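Local coordinates for glutathione S-transferase (Ceriporiopsis subvermispora, PDB 6J3E), which binds glutathione and, as a serine-type glutathione S-transferase, probably couples its thiol to electrophilic substrates, at residues E169-A172 with K173-K177; G157-L160 with E161-A164; R91-D94 with K95-D99; V204-A207 with D208-I211. One frame throughout, in Å; residues are numbered along the deposited sequence.

Interaction 1 (E169-A172 with K173-K177)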
ATOM      1  N   GLU A 169      18.194  22.727  -5.150  1.00 52.77           N
ATOM      2  CA  GLU A 169      18.135  21.715  -4.106  1.00 51.98           C
ATOM      3  C   GLU A 169      16.751  21.078  -4.050  1.00 58.43           C
ATOM      4  O   GLU A 169      16.637  19.869  -3.809  1.00 57.85           O
ATOM      5  CB  GLU A 169      18.521  22.309  -2.756  1.00 58.10           C
ATOM      6  CG  GLU A 169      18.361  21.317  -1.613  1.00 73.88           C
ATOM      7  CD  GLU A 169      19.311  21.561  -0.456  1.00 86.22           C
ATOM      8  OE1 GLU A 169      20.522  21.768  -0.713  1.00 94.46           O
ATOM      9  OE2 GLU A 169      18.846  21.525   0.708  1.00 89.35           O
ATOM     10  N   LYS A 170      15.697  21.856  -4.313  1.00 58.87           N
ATOM     11  CA  LYS A 170      14.363  21.272  -4.418  1.00 52.23           C
ATOM     12  C   LYS A 170      14.360  20.090  -5.374  1.00 51.03           C
ATOM     13  O   LYS A 170      13.839  19.015  -5.052  1.00 53.42           O
ATOM     14  CB  LYS A 170      13.357  22.316  -4.902  1.00 51.85           C
ATOM     15  CG  LYS A 170      12.701  23.197  -3.863  1.00 57.98           C
ATOM     16  CD  LYS A 170      11.743  24.160  -4.611  1.00 64.20           C
ATOM     17  CE  LYS A 170      10.697  24.756  -3.705  1.00 66.16           C
ATOM     18  NZ  LYS A 170      11.390  25.465  -2.610  1.00 68.81           N
ATOM     19  N   ARG A 171      14.920  20.270  -6.575  1.00 49.17           N
ATOM     20  CA  ARG A 171      14.872  19.174  -7.535  1.00 50.99           C
ATOM     21  C   ARG A 171      15.680  17.984  -7.054  1.00 52.30           C
ATOM     22  O   ARG A 171      15.310  16.836  -7.312  1.00 52.78           O
ATOM     23  CB  ARG A 171      15.371  19.612  -8.900  1.00 46.52           C
ATOM     24  CG  ARG A 171      15.094  18.589  -9.970  1.00 45.33           C
ATOM     25  CD  ARG A 171      15.451  19.130 -11.344  1.00 46.09           C
ATOM     26  NE  ARG A 171      15.065  18.240 -12.440  1.00 49.73           N
ATOM     27  CZ  ARG A 171      13.920  18.357 -13.114  1.00 49.68           C
ATOM     28  NH1 ARG A 171      13.637  17.527 -14.106  1.00 42.63           N
ATOM     29  NH2 ARG A 171      13.058  19.316 -12.785  1.00 50.69           N
ATOM     30  N   ALA A 172      16.778  18.231  -6.345  1.00 53.30           N
ATOM     31  CA  ALA A 172      17.579  17.113  -5.864  1.00 54.51           C
ATOM     32  C   ALA A 172      16.846  16.356  -4.766  1.00 51.85           C
ATOM     33  O   ALA A 172      16.836  15.123  -4.765  1.00 52.63           O
ATOM     34  CB  ALA A 172      18.938  17.604  -5.377  1.00 47.92           C
ATOM     35  N   LYS A 173      16.200  17.075  -3.845  1.00 50.93           N
ATOM     36  CA  LYS A 173      15.417  16.411  -2.812  1.00 55.83           C
ATOM     37  C   LYS A 173      14.250  15.639  -3.421  1.00 57.32           C
ATOM     38  O   LYS A 173      13.927  14.531  -2.970  1.00 55.30           O
ATOM     39  CB  LYS A 173      14.936  17.431  -1.780  1.00 58.33           C
ATOM     40  CG  LYS A 173      16.095  18.006  -0.962  1.00 67.92           C
ATOM     41  CD  LYS A 173      15.716  18.365   0.475  1.00 80.69           C
ATOM     42  CE  LYS A 173      16.614  17.638   1.495  1.00 84.09           C
ATOM     43  NZ  LYS A 173      16.243  16.193   1.683  1.00 85.32           N
ATOM     44  N   ALA A 174      13.641  16.182  -4.476  1.00 53.89           N
ATOM     45  CA  ALA A 174      12.565  15.470  -5.156  1.00 47.07           C
ATOM     46  C   ALA A 174      13.053  14.145  -5.732  1.00 52.00           C
ATOM     47  O   ALA A 174      12.361  13.124  -5.640  1.00 50.91           O
ATOM     48  CB  ALA A 174      11.984  16.339  -6.266  1.00 44.29           C
ATOM     49  N   TRP A 175      14.222  14.148  -6.381  1.00 52.72           N
ATOM     50  CA  TRP A 175      14.739  12.901  -6.936  1.00 55.38           C
ATOM     51  C   TRP A 175      14.987  11.889  -5.838  1.00 53.81           C
ATOM     52  O   TRP A 175      14.637  10.713  -5.974  1.00 53.50           O
ATOM     53  CB  TRP A 175      16.028  13.141  -7.716  1.00 53.27           C
ATOM     54  CG  TRP A 175      15.750  13.505  -9.125  1.00 59.39           C
ATOM     55  CD1 TRP A 175      16.096  14.674  -9.762  1.00 58.90           C
ATOM     56  CD2 TRP A 175      15.035  12.717 -10.085  1.00 55.22           C
ATOM     57  NE1 TRP A 175      15.651  14.645 -11.068  1.00 57.04           N
ATOM     58  CE2 TRP A 175      14.989  13.461 -11.287  1.00 56.64           C
ATOM     59  CE3 TRP A 175      14.432  11.456 -10.048  1.00 54.86           C
ATOM     60  CZ2 TRP A 175      14.371  12.980 -12.441  1.00 51.29           C
ATOM     61  CZ3 TRP A 175      13.816  10.982 -11.194  1.00 51.72           C
ATOM     62  CH2 TRP A 175      13.791  11.747 -12.375  1.00 52.74           C
ATOM     63  N   GLU A 176      15.555  12.345  -4.725  1.00 49.23           N
ATOM     64  CA  GLU A 176      15.866  11.455  -3.625  1.00 56.71           C
ATOM     65  C   GLU A 176      14.609  10.755  -3.142  1.00 57.28           C
ATOM     66  O   GLU A 176      14.607   9.539  -2.911  1.00 53.90           O
ATOM     67  CB  GLU A 176      16.538  12.262  -2.507  1.00 58.78           C
ATOM     68  CG  GLU A 176      16.466  11.636  -1.148  1.00 69.48           C
ATOM     69  CD  GLU A 176      17.167  12.507  -0.095  1.00 84.83           C
ATOM     70  OE1 GLU A 176      16.713  13.638   0.169  1.00 77.09           O
ATOM     71  OE2 GLU A 176      18.186  12.060   0.469  1.00 92.65           O
ATOM     72  N   LYS A 177      13.517  11.509  -3.044  1.00 56.71           N
ATOM     73  CA  LYS A 177      12.246  10.934  -2.643  1.00 47.38           C
ATOM     74  C   LYS A 177      11.714   9.981  -3.701  1.00 48.70           C
ATOM     75  O   LYS A 177      11.110   8.949  -3.372  1.00 48.87           O
ATOM     76  CB  LYS A 177      11.257  12.053  -2.346  1.00 50.37           C
ATOM     77  CG  LYS A 177      10.213  11.678  -1.317  1.00 62.73           C
ATOM     78  CD  LYS A 177       9.430  12.904  -0.788  1.00 79.09           C
ATOM     79  CE  LYS A 177       8.142  12.497  -0.038  1.00 75.08           C
ATOM     80  NZ  LYS A 177       6.974  12.385  -0.972  1.00 77.64           N
TER
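Four successive i to i+4 bonds, running from Lys173 N to Glu169 O (2.8 Å) down to Glu176 N to Ala172 O (3.1 Å), wind 169-172 onto 173-177. The first is nearly straight, with an N-H...O angle of 171°. On one flank Arg171 and Trp175 run side by side in the same direction, and CG of Arg171 rests 4.0 Å from CD1 of the indole. The arginine chain is extended, its CG anti to the backbone N (chi1 -169°), which carries the guanidinium out alongside the indole; the two planes stand 72° apart. This is the opening of helix 169-189 in the all-helical C-terminal domain, where Arg171, Ala174 and Trp175 all lean on Ile130 of helix 109-136. Arg171 NE and Trp175 NE1 both turn to Glu228 OE1, the first in a salt bridge and the second in a hydrogen bond, so one carboxylate oxygen fixes both groups. On another flank CG of Glu169 meets CG of Lys173 at 4.1 Å, but their charged ends stay apart. The lysine bends through its outer torsions instead and bridges to Glu176, NZ to OE1 3.0 Å, one turn on.

Interaction 2 (G157-L160 with E161-A164); sequences GVKL and EDWA. With EDO (1,2-ethanediol), chain F.
Val158 meets Trp163 with both its carbonyl and its methyls. Its O takes the indole NE1-H at 2.9 Å; the oxygen lies in the plane of the ring, while NE1 stands above the carbonyl plane. CG2, anti to the backbone N, comes to 3.9 Å from Trp163 CD1, and CG1 touches NE1. Lys159 follows with its O accepting from Asp162 N at 3.1 Å, and its chain runs beside the aspartate without the charged ends meeting. Leu160 then lays CD2 over one indole face, 3.6 Å from the six-membered centroid, a CH-pi contact, and its O receives Trp163 N at 3.1 Å. The two backbone bonds make overlapping type I turns in the loop between helices 141-153 and 169-189. An ethanediol, probably from the crystallisation liquor, links Leu160 O and Ala164 N through its O1, 3.0 Å from each. Glu161 bends back beside Leu160 and forms a salt bridge with Arg148. Were Trp163 replaced by alanine, Val158 O would probably lose its indole donor and Leu160 CD2 the face it covers. Held by N-H at its rim and by a methyl on its face, the indole is fixed in rotation beside glutathione-binding Arg151, its side chain about 4 Å away.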
ATOM      1  N   GLY A 157      -0.398  28.654  -5.816  1.00 64.72           N
ATOM      2  CA  GLY A 157       0.036  29.720  -6.690  1.00 62.76           C
ATOM      3  C   GLY A 157       1.450  29.589  -7.238  1.00 67.10           C
ATOM      4  O   GLY A 157       1.773  30.252  -8.239  1.00 63.42           O
ATOM      5  N   VAL A 158       2.307  28.767  -6.629  1.00 59.85           N
ATOM      6  CA  VAL A 158       3.693  28.727  -7.084  1.00 63.94           C
ATOM      7  C   VAL A 158       3.750  28.195  -8.514  1.00 56.63           C
ATOM      8  O   VAL A 158       3.157  27.160  -8.839  1.00 56.89           O
ATOM      9  CB  VAL A 158       4.561  27.908  -6.118  1.00 57.81           C
ATOM     10  CG1 VAL A 158       3.904  26.605  -5.767  1.00 67.82           C
ATOM     11  CG2 VAL A 158       5.928  27.665  -6.727  1.00 58.49           C
ATOM     12  N   LYS A 159       4.436  28.921  -9.389  1.00 56.42           N
ATOM     13  CA  LYS A 159       4.422  28.564 -10.798  1.00 58.06           C
ATOM     14  C   LYS A 159       5.222  27.293 -11.065  1.00 58.92           C
ATOM     15  O   LYS A 159       6.090  26.884 -10.288  1.00 56.17           O
ATOM     16  CB  LYS A 159       4.950  29.713 -11.634  1.00 58.24           C
ATOM     17  CG  LYS A 159       4.193  30.996 -11.360  1.00 61.26           C
ATOM     18  CD  LYS A 159       4.800  32.158 -12.123  1.00 72.31           C
ATOM     19  CE  LYS A 159       6.077  32.641 -11.442  1.00 70.43           C
ATOM     20  NZ  LYS A 159       6.205  34.121 -11.488  1.00 79.29           N
ATOM     21  N   LEU A 160       4.910  26.665 -12.195  1.00 54.14           N
ATOM     22  CA  LEU A 160       5.447  25.343 -12.468  1.00 52.10           C
ATOM     23  C   LEU A 160       6.968  25.350 -12.465  1.00 59.49           C
ATOM     24  O   LEU A 160       7.602  24.408 -11.966  1.00 60.22           O
ATOM     25  CB  LEU A 160       4.915  24.828 -13.801  1.00 50.97           C
ATOM     26  CG  LEU A 160       3.452  24.400 -13.809  1.00 54.27           C
ATOM     27  CD1 LEU A 160       3.141  23.748 -15.122  1.00 51.27           C
ATOM     28  CD2 LEU A 160       3.165  23.433 -12.674  1.00 53.04           C
ATOM     29  N   GLU A 161       7.577  26.414 -12.995  1.00 60.76           N
ATOM     30  CA  GLU A 161       9.025  26.434 -13.188  1.00 55.26           C
ATOM     31  C   GLU A 161       9.792  26.533 -11.876  1.00 54.02           C
ATOM     32  O   GLU A 161      10.994  26.241 -11.857  1.00 60.33           O
ATOM     33  CB  GLU A 161       9.401  27.582 -14.126  1.00 48.92           C
ATOM     34  CG  GLU A 161       8.930  27.386 -15.584  1.00 56.11           C
ATOM     35  CD  GLU A 161       7.410  27.540 -15.795  1.00 60.03           C
ATOM     36  OE1 GLU A 161       6.882  26.939 -16.761  1.00 58.01           O
ATOM     37  OE2 GLU A 161       6.746  28.260 -15.008  1.00 62.18           O
ATOM     38  N   ASP A 162       9.128  26.908 -10.783  1.00 55.70           N
ATOM     39  CA  ASP A 162       9.730  26.971  -9.453  1.00 58.19           C
ATOM     40  C   ASP A 162       9.469  25.720  -8.600  1.00 50.09           C
ATOM     41  O   ASP A 162       9.906  25.669  -7.446  1.00 52.53           O
ATOM     42  CB  ASP A 162       9.217  28.221  -8.713  1.00 53.91           C
ATOM     43  CG  ASP A 162       9.487  29.520  -9.474  1.00 60.19           C
ATOM     44  OD1 ASP A 162      10.589  29.675 -10.037  1.00 63.28           O
ATOM     45  OD2 ASP A 162       8.589  30.393  -9.513  1.00 63.57           O
ATOM     46  N   TRP A 163       8.753  24.725  -9.123  1.00 51.08           N
ATOM     47  CA  TRP A 163       8.411  23.555  -8.316  1.00 55.77           C
ATOM     48  C   TRP A 163       9.660  22.760  -7.942  1.00 55.61           C
ATOM     49  O   TRP A 163       9.904  22.476  -6.764  1.00 59.22           O
ATOM     50  CB  TRP A 163       7.431  22.665  -9.072  1.00 53.43           C
ATOM     51  CG  TRP A 163       6.020  23.126  -9.051  1.00 58.71           C
ATOM     52  CD1 TRP A 163       5.562  24.398  -8.813  1.00 59.38           C
ATOM     53  CD2 TRP A 163       4.857  22.315  -9.265  1.00 56.82           C
ATOM     54  NE1 TRP A 163       4.182  24.427  -8.881  1.00 54.67           N
ATOM     55  CE2 TRP A 163       3.725  23.163  -9.155  1.00 58.62           C
ATOM     56  CE3 TRP A 163       4.662  20.960  -9.551  1.00 53.91           C
ATOM     57  CZ2 TRP A 163       2.422  22.693  -9.310  1.00 54.80           C
ATOM     58  CZ3 TRP A 163       3.368  20.496  -9.711  1.00 58.90           C
ATOM     59  CH2 TRP A 163       2.264  21.359  -9.594  1.00 58.41           C
ATOM     60  N   ALA A 164      10.454  22.388  -8.947  1.00 51.37           N
ATOM     61  CA  ALA A 164      11.704  21.659  -8.751  1.00 48.86           C
ATOM     62  C   ALA A 164      12.651  22.019  -9.891  1.00 44.95           C
ATOM     63  O   ALA A 164      12.962  21.191 -10.753  1.00 42.99           O
ATOM     64  CB  ALA A 164      11.447  20.154  -8.699  1.00 52.50           C
TER
HETATM   65  C1  EDO F 304      10.199  21.827 -12.799  1.00 60.75           C
HETATM   66  O1  EDO F 304      10.220  22.934 -11.881  1.00 55.40           O
HETATM   67  C2  EDO F 304      11.237  22.028 -13.910  1.00 60.16           C
HETATM   68  O2  EDO F 304      10.924  23.190 -14.683  1.00 59.50           O

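Interaction 3 (R91-D94 with K95-D99); sequences RYLD and KTYPD
Tyr92 O is gripped by three donors: Thr96 N at 2.8 Å, Thr96 OG1 at 3.1 Å and, weakly, Lys95 N at 3.2 Å. They close the C-terminal turn of helix 86-96, in the thioredoxin-like N-terminal domain, before Tyr97 leaves the helical path. The amide of Thr96 arrives almost end-on to the carbonyl, its hydroxyl more from the flank. Because OG1 sits beside the backbone N (chi1 -60°), the same hydroxyl lies 3.0 Å above the plane of the Tyr92 ring, toward its rim, and Thr96 CB makes a CH-pi contact 4.0 Å from the centroid. A second turn closes through Tyr97 N to Leu93 O at 3.1 Å, and this oxygen also sits at the edge of the Tyr97 ring, in its plane. The two tyrosines brush each other loosely, and both hydroxyls reach Asp76 OD2, tying the helix end to one carboxylate oxygen of strand 73-76. Asp94 makes a salt bridge with Lys34 and receives the amides of Val103 and Ile104. Arg91 pairs with Asp109 and packs on Ala191 of the second subunit. Beyond the last turn, Pro98 CA makes a bent CA-H...O contact with Asp94 O, 3.5 Å away.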
ATOM      1  N   ARG A  91     -10.350  -4.528 -14.496  1.00 51.85           N
ATOM      2  CA  ARG A  91     -11.267  -5.547 -13.991  1.00 54.26           C
ATOM      3  C   ARG A  91     -12.370  -5.817 -14.989  1.00 57.71           C
ATOM      4  O   ARG A  91     -12.753  -6.974 -15.196  1.00 57.87           O
ATOM      5  CB  ARG A  91     -11.867  -5.134 -12.649  1.00 48.76           C
ATOM      6  CG  ARG A  91     -10.822  -5.003 -11.552  1.00 53.23           C
ATOM      7  CD  ARG A  91     -11.430  -4.599 -10.225  1.00 54.42           C
ATOM      8  NE  ARG A  91     -10.508  -4.814  -9.127  1.00 53.27           N
ATOM      9  CZ  ARG A  91      -9.531  -3.985  -8.823  1.00 57.47           C
ATOM     10  NH1 ARG A  91      -8.741  -4.267  -7.786  1.00 60.68           N
ATOM     11  NH2 ARG A  91      -9.315  -2.863  -9.544  1.00 54.64           N
ATOM     12  N   TYR A  92     -12.902  -4.754 -15.600  1.00 56.85           N
ATOM     13  CA  TYR A  92     -13.920  -4.939 -16.618  1.00 54.44           C
ATOM     14  C   TYR A  92     -13.381  -5.768 -17.770  1.00 55.10           C
ATOM     15  O   TYR A  92     -14.063  -6.665 -18.270  1.00 60.20           O
ATOM     16  CB  TYR A  92     -14.409  -3.591 -17.119  1.00 53.52           C
ATOM     17  CG  TYR A  92     -15.218  -3.736 -18.371  1.00 58.06           C
ATOM     18  CD1 TYR A  92     -16.591  -3.977 -18.305  1.00 55.33           C
ATOM     19  CD2 TYR A  92     -14.611  -3.652 -19.629  1.00 56.85           C
ATOM     20  CE1 TYR A  92     -17.342  -4.116 -19.451  1.00 56.86           C
ATOM     21  CE2 TYR A  92     -15.351  -3.796 -20.780  1.00 60.63           C
ATOM     22  CZ  TYR A  92     -16.716  -4.024 -20.683  1.00 60.68           C
ATOM     23  OH  TYR A  92     -17.439  -4.172 -21.830  1.00 59.75           O
ATOM     24  N   LEU A  93     -12.169  -5.465 -18.224  1.00 53.91           N
ATOM     25  CA  LEU A  93     -11.598  -6.239 -19.320  1.00 58.70           C
ATOM     26  C   LEU A  93     -11.398  -7.706 -18.932  1.00 61.51           C
ATOM     27  O   LEU A  93     -11.642  -8.605 -19.751  1.00 59.64           O
ATOM     28  CB  LEU A  93     -10.287  -5.601 -19.768  1.00 58.85           C
ATOM     29  CG  LEU A  93     -10.498  -4.203 -20.341  1.00 55.91           C
ATOM     30  CD1 LEU A  93      -9.181  -3.604 -20.794  1.00 46.40           C
ATOM     31  CD2 LEU A  93     -11.518  -4.265 -21.468  1.00 55.29           C
ATOM     32  N   ASP A  94     -10.947  -7.969 -17.691  1.00 56.18           N
ATOM     33  CA  ASP A  94     -10.857  -9.345 -17.186  1.00 58.40           C
ATOM     34  C   ASP A  94     -12.205 -10.047 -17.303  1.00 58.52           C
ATOM     35  O   ASP A  94     -12.294 -11.182 -17.776  1.00 59.26           O
ATOM     36  CB  ASP A  94     -10.415  -9.366 -15.712  1.00 52.15           C
ATOM     37  CG  ASP A  94      -8.898  -9.460 -15.516  1.00 58.27           C
ATOM     38  OD1 ASP A  94      -8.134  -9.437 -16.509  1.00 57.53           O
ATOM     39  OD2 ASP A  94      -8.470  -9.534 -14.329  1.00 60.33           O
ATOM     40  N   LYS A  95     -13.265  -9.373 -16.862  1.00 56.51           N
ATOM     41  CA  LYS A  95     -14.557 -10.012 -16.669  1.00 61.80           C
ATOM     42  C   LYS A  95     -15.355 -10.090 -17.966  1.00 62.54           C
ATOM     43  O   LYS A  95     -16.179 -10.994 -18.135  1.00 62.54           O
ATOM     44  CB  LYS A  95     -15.329  -9.261 -15.576  1.00 54.81           C
ATOM     45  CG  LYS A  95     -16.830  -9.206 -15.763  1.00 63.50           C
ATOM     46  CD  LYS A  95     -17.406  -7.916 -15.207  1.00 65.26           C
ATOM     47  CE  LYS A  95     -18.831  -7.677 -15.715  1.00 74.39           C
ATOM     48  NZ  LYS A  95     -19.275  -6.271 -15.470  1.00 75.21           N
ATOM     49  N   THR A  96     -15.104  -9.196 -18.904  1.00 59.26           N
ATOM     50  CA  THR A  96     -15.873  -9.217 -20.137  1.00 61.23           C
ATOM     51  C   THR A  96     -15.203 -10.050 -21.225  1.00 62.38           C
ATOM     52  O   THR A  96     -15.900 -10.610 -22.079  1.00 66.31           O
ATOM     53  CB  THR A  96     -16.121  -7.769 -20.592  1.00 63.98           C
ATOM     54  OG1 THR A  96     -16.846  -7.084 -19.565  1.00 54.36           O
ATOM     55  CG2 THR A  96     -16.921  -7.694 -21.890  1.00 63.75           C
ATOM     56  N   TYR A  97     -13.875 -10.185 -21.193  1.00 63.49           N
ATOM     57  CA  TYR A  97     -13.122 -10.929 -22.202  1.00 60.74           C
ATOM     58  C   TYR A  97     -12.319 -12.012 -21.505  1.00 62.22           C
ATOM     59  O   TYR A  97     -11.085 -11.995 -21.522  1.00 62.20           O
ATOM     60  CB  TYR A  97     -12.226 -10.002 -23.016  1.00 56.70           C
ATOM     61  CG  TYR A  97     -13.056  -8.966 -23.712  1.00 63.34           C
ATOM     62  CD1 TYR A  97     -13.331  -7.744 -23.120  1.00 60.12           C
ATOM     63  CD2 TYR A  97     -13.631  -9.237 -24.940  1.00 65.69           C
ATOM     64  CE1 TYR A  97     -14.124  -6.813 -23.757  1.00 61.57           C
ATOM     65  CE2 TYR A  97     -14.423  -8.306 -25.580  1.00 66.58           C
ATOM     66  CZ  TYR A  97     -14.676  -7.105 -24.985  1.00 60.44           C
ATOM     67  OH  TYR A  97     -15.484  -6.208 -25.649  1.00 61.44           O
ATOM     68  N   PRO A  98     -13.003 -12.992 -20.910  1.00 66.17           N
ATOM     69  CA  PRO A  98     -12.323 -13.934 -20.006  1.00 58.02           C
ATOM     70  C   PRO A  98     -11.323 -14.824 -20.696  1.00 62.54           C
ATOM     71  O   PRO A  98     -10.487 -15.426 -20.010  1.00 66.46           O
ATOM     72  CB  PRO A  98     -13.482 -14.757 -19.434  1.00 57.01           C
ATOM     73  CG  PRO A  98     -14.484 -14.751 -20.542  1.00 62.13           C
ATOM     74  CD  PRO A  98     -14.412 -13.358 -21.126  1.00 62.35           C
ATOM     75  N   ASP A  99     -11.374 -14.935 -22.020  1.00 63.57           N
ATOM     76  CA  ASP A  99     -10.421 -15.765 -22.742  1.00 66.50           C
ATOM     77  C   ASP A  99      -9.120 -15.036 -23.070  1.00 64.86           C
ATOM     78  O   ASP A  99      -8.248 -15.627 -23.721  1.00 60.70           O
ATOM     79  CB  ASP A  99     -11.060 -16.310 -24.029  1.00 68.82           C
ATOM     80  CG  ASP A  99     -12.196 -17.297 -23.747  1.00 64.75           C
ATOM     81  OD1 ASP A  99     -12.081 -18.104 -22.806  1.00 56.29           O
ATOM     82  OD2 ASP A  99     -13.211 -17.255 -24.472  1.00 75.94           O
TER

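Interaction 4 (V204-A207 with D208-I211); sequences VSYA and DITI
The Tyr206 ring carries Thr210 OG1 over one face, 3.3 Å above the plane and toward the rim, nearest to CE2, while Ile209 CB approaches obliquely near CD1. The other flat group, the Asp208 carboxylate, is met by Ser205 N at OD2, 2.6 Å away, on the anti side and 27° out of the carboxylate plane. With CG beside its backbone N (chi1 -45°), the aspartate folds back over the first turn to receive that N-H. Ser205 is the N-cap of helix 206-222, and a bond from the N-cap amide to the carboxylate of the third helical residue is the reciprocal half of a capping box. Val204 CG1 against Ile209 CG1, 4.3 Å, adds the hydrophobic staple that accompanies the box at this helix in glutathione S-transferases. A water is held between Ser205 OG and Asp208 OD2, and OD1 takes Phe199 N. Further along, Tyr206 O accepts Thr210 N at 2.8 Å and Thr210 OG1 at 2.9 Å from opposite faces of its plane. Tyr206 OH bonds Ser86 OG, in the glutathione site. Cutting Asp208 back to alanine removes both oxygens and is likely to leave the amides of Ser205 and Phe199 without acceptors and the start of the helix free to fray. The buried carboxylate is thus spent on backbone N-H groups and a water, and its negative charge is consistent with a favourable setting at the positive end of the helix dipole.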
ATOM      1  N   VAL A 204       2.304 -12.013 -15.713  1.00 61.13           N
ATOM      2  CA  VAL A 204       2.012 -10.585 -15.685  1.00 58.60           C
ATOM      3  C   VAL A 204       0.705 -10.329 -14.946  1.00 59.06           C
ATOM      4  O   VAL A 204      -0.274 -11.072 -15.090  1.00 61.26           O
ATOM      5  CB  VAL A 204       1.945 -10.039 -17.117  1.00 54.55           C
ATOM      6  CG1 VAL A 204       1.162  -8.735 -17.161  1.00 55.80           C
ATOM      7  CG2 VAL A 204       3.327  -9.857 -17.646  1.00 54.53           C
ATOM      8  N   SER A 205       0.681  -9.266 -14.152  1.00 57.97           N
ATOM      9  CA  SER A 205      -0.504  -8.854 -13.421  1.00 56.77           C
ATOM     10  C   SER A 205      -0.707  -7.364 -13.638  1.00 54.04           C
ATOM     11  O   SER A 205       0.175  -6.670 -14.157  1.00 53.70           O
ATOM     12  CB  SER A 205      -0.355  -9.164 -11.931  1.00 57.45           C
ATOM     13  OG  SER A 205       0.844  -8.578 -11.460  1.00 53.53           O
ATOM     14  N   TYR A 206      -1.872  -6.858 -13.220  1.00 52.48           N
ATOM     15  CA  TYR A 206      -2.104  -5.417 -13.355  1.00 55.58           C
ATOM     16  C   TYR A 206      -1.120  -4.612 -12.522  1.00 51.33           C
ATOM     17  O   TYR A 206      -0.870  -3.447 -12.842  1.00 54.30           O
ATOM     18  CB  TYR A 206      -3.554  -5.035 -12.988  1.00 59.57           C
ATOM     19  CG  TYR A 206      -3.861  -3.534 -13.070  1.00 52.33           C
ATOM     20  CD1 TYR A 206      -4.017  -2.888 -14.298  1.00 51.23           C
ATOM     21  CD2 TYR A 206      -3.998  -2.768 -11.920  1.00 51.99           C
ATOM     22  CE1 TYR A 206      -4.296  -1.506 -14.369  1.00 50.16           C
ATOM     23  CE2 TYR A 206      -4.263  -1.380 -11.982  1.00 50.40           C
ATOM     24  CZ  TYR A 206      -4.418  -0.766 -13.203  1.00 50.78           C
ATOM     25  OH  TYR A 206      -4.664   0.590 -13.247  1.00 49.43           O
ATOM     26  N   ALA A 207      -0.524  -5.216 -11.484  1.00 54.34           N
ATOM     27  CA  ALA A 207       0.421  -4.467 -10.654  1.00 54.64           C
ATOM     28  C   ALA A 207       1.691  -4.143 -11.431  1.00 49.19           C
ATOM     29  O   ALA A 207       2.262  -3.058 -11.274  1.00 50.37           O
ATOM     30  CB  ALA A 207       0.744  -5.241  -9.373  1.00 48.21           C
ATOM     31  N   ASP A 208       2.136  -5.080 -12.268  1.00 49.68           N
ATOM     32  CA  ASP A 208       3.241  -4.840 -13.182  1.00 49.96           C
ATOM     33  C   ASP A 208       2.885  -3.760 -14.182  1.00 50.26           C
ATOM     34  O   ASP A 208       3.713  -2.899 -14.499  1.00 48.82           O
ATOM     35  CB  ASP A 208       3.596  -6.131 -13.930  1.00 47.70           C
ATOM     36  CG  ASP A 208       3.661  -7.339 -13.017  1.00 56.46           C
ATOM     37  OD1 ASP A 208       4.334  -7.273 -11.957  1.00 57.81           O
ATOM     38  OD2 ASP A 208       3.020  -8.359 -13.362  1.00 60.80           O
ATOM     39  N   ILE A 209       1.665  -3.820 -14.716  1.00 52.73           N
ATOM     40  CA  ILE A 209       1.230  -2.843 -15.702  1.00 51.96           C
ATOM     41  C   ILE A 209       1.211  -1.465 -15.077  1.00 49.14           C
ATOM     42  O   ILE A 209       1.595  -0.473 -15.708  1.00 48.46           O
ATOM     43  CB  ILE A 209      -0.145  -3.247 -16.269  1.00 49.55           C
ATOM     44  CG1 ILE A 209      -0.032  -4.584 -16.987  1.00 47.91           C
ATOM     45  CG2 ILE A 209      -0.699  -2.175 -17.207  1.00 51.64           C
ATOM     46  CD1 ILE A 209      -1.352  -5.161 -17.434  1.00 54.31           C
ATOM     47  N   THR A 210       0.815  -1.392 -13.801  1.00 49.45           N
ATOM     48  CA  THR A 210       0.786  -0.112 -13.097  1.00 49.54           C
ATOM     49  C   THR A 210       2.158   0.547 -13.098  1.00 53.76           C
ATOM     50  O   THR A 210       2.283   1.757 -13.328  1.00 55.93           O
ATOM     51  CB  THR A 210       0.306  -0.315 -11.663  1.00 49.92           C
ATOM     52  OG1 THR A 210      -1.044  -0.797 -11.668  1.00 53.31           O
ATOM     53  CG2 THR A 210       0.377   0.981 -10.886  1.00 42.05           C
ATOM     54  N   ILE A 211       3.203  -0.235 -12.850  1.00 53.33           N
ATOM     55  CA  ILE A 211       4.537   0.337 -12.734  1.00 55.65           C
ATOM     56  C   ILE A 211       5.017   0.840 -14.091  1.00 50.66           C
ATOM     57  O   ILE A 211       5.482   1.976 -14.219  1.00 54.04           O
ATOM     58  CB  ILE A 211       5.496  -0.695 -12.107  1.00 50.57           C
ATOM     59  CG1 ILE A 211       4.976  -1.084 -10.717  1.00 50.71           C
ATOM     60  CG2 ILE A 211       6.882  -0.138 -11.998  1.00 48.76           C
ATOM     61  CD1 ILE A 211       5.725  -2.201 -10.064  1.00 48.21           C
TER
HETATM   62  O   HOH W   1       2.712 -10.314 -11.761  1.00 57.00           O

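In the fold
Interactions 1 and 2 adjoin, their centres 14 Å apart: Arg171 NH2 probably bonds Ala164 O at 2.8 Å, so the loop of 157-164 is joined to the opening turn of helix 169-189. Interactions 3 and 4 form the other neighbourhood, centres 16 Å apart and nearest atoms about 6 Å. Though they do not touch, Val103 and Ile104 bond or pack with Asp94 in one and Tyr206 in the other, joining the two domains. Glutathione, not bound in this model, uses Arg151 beside interaction 2, and Ser86 and Lys26, whose side chains are about 3 Å and 4 Å from that of Tyr206 in interaction 4; these two contacts lie 32 Å apart, on opposite sides of the chain's centre.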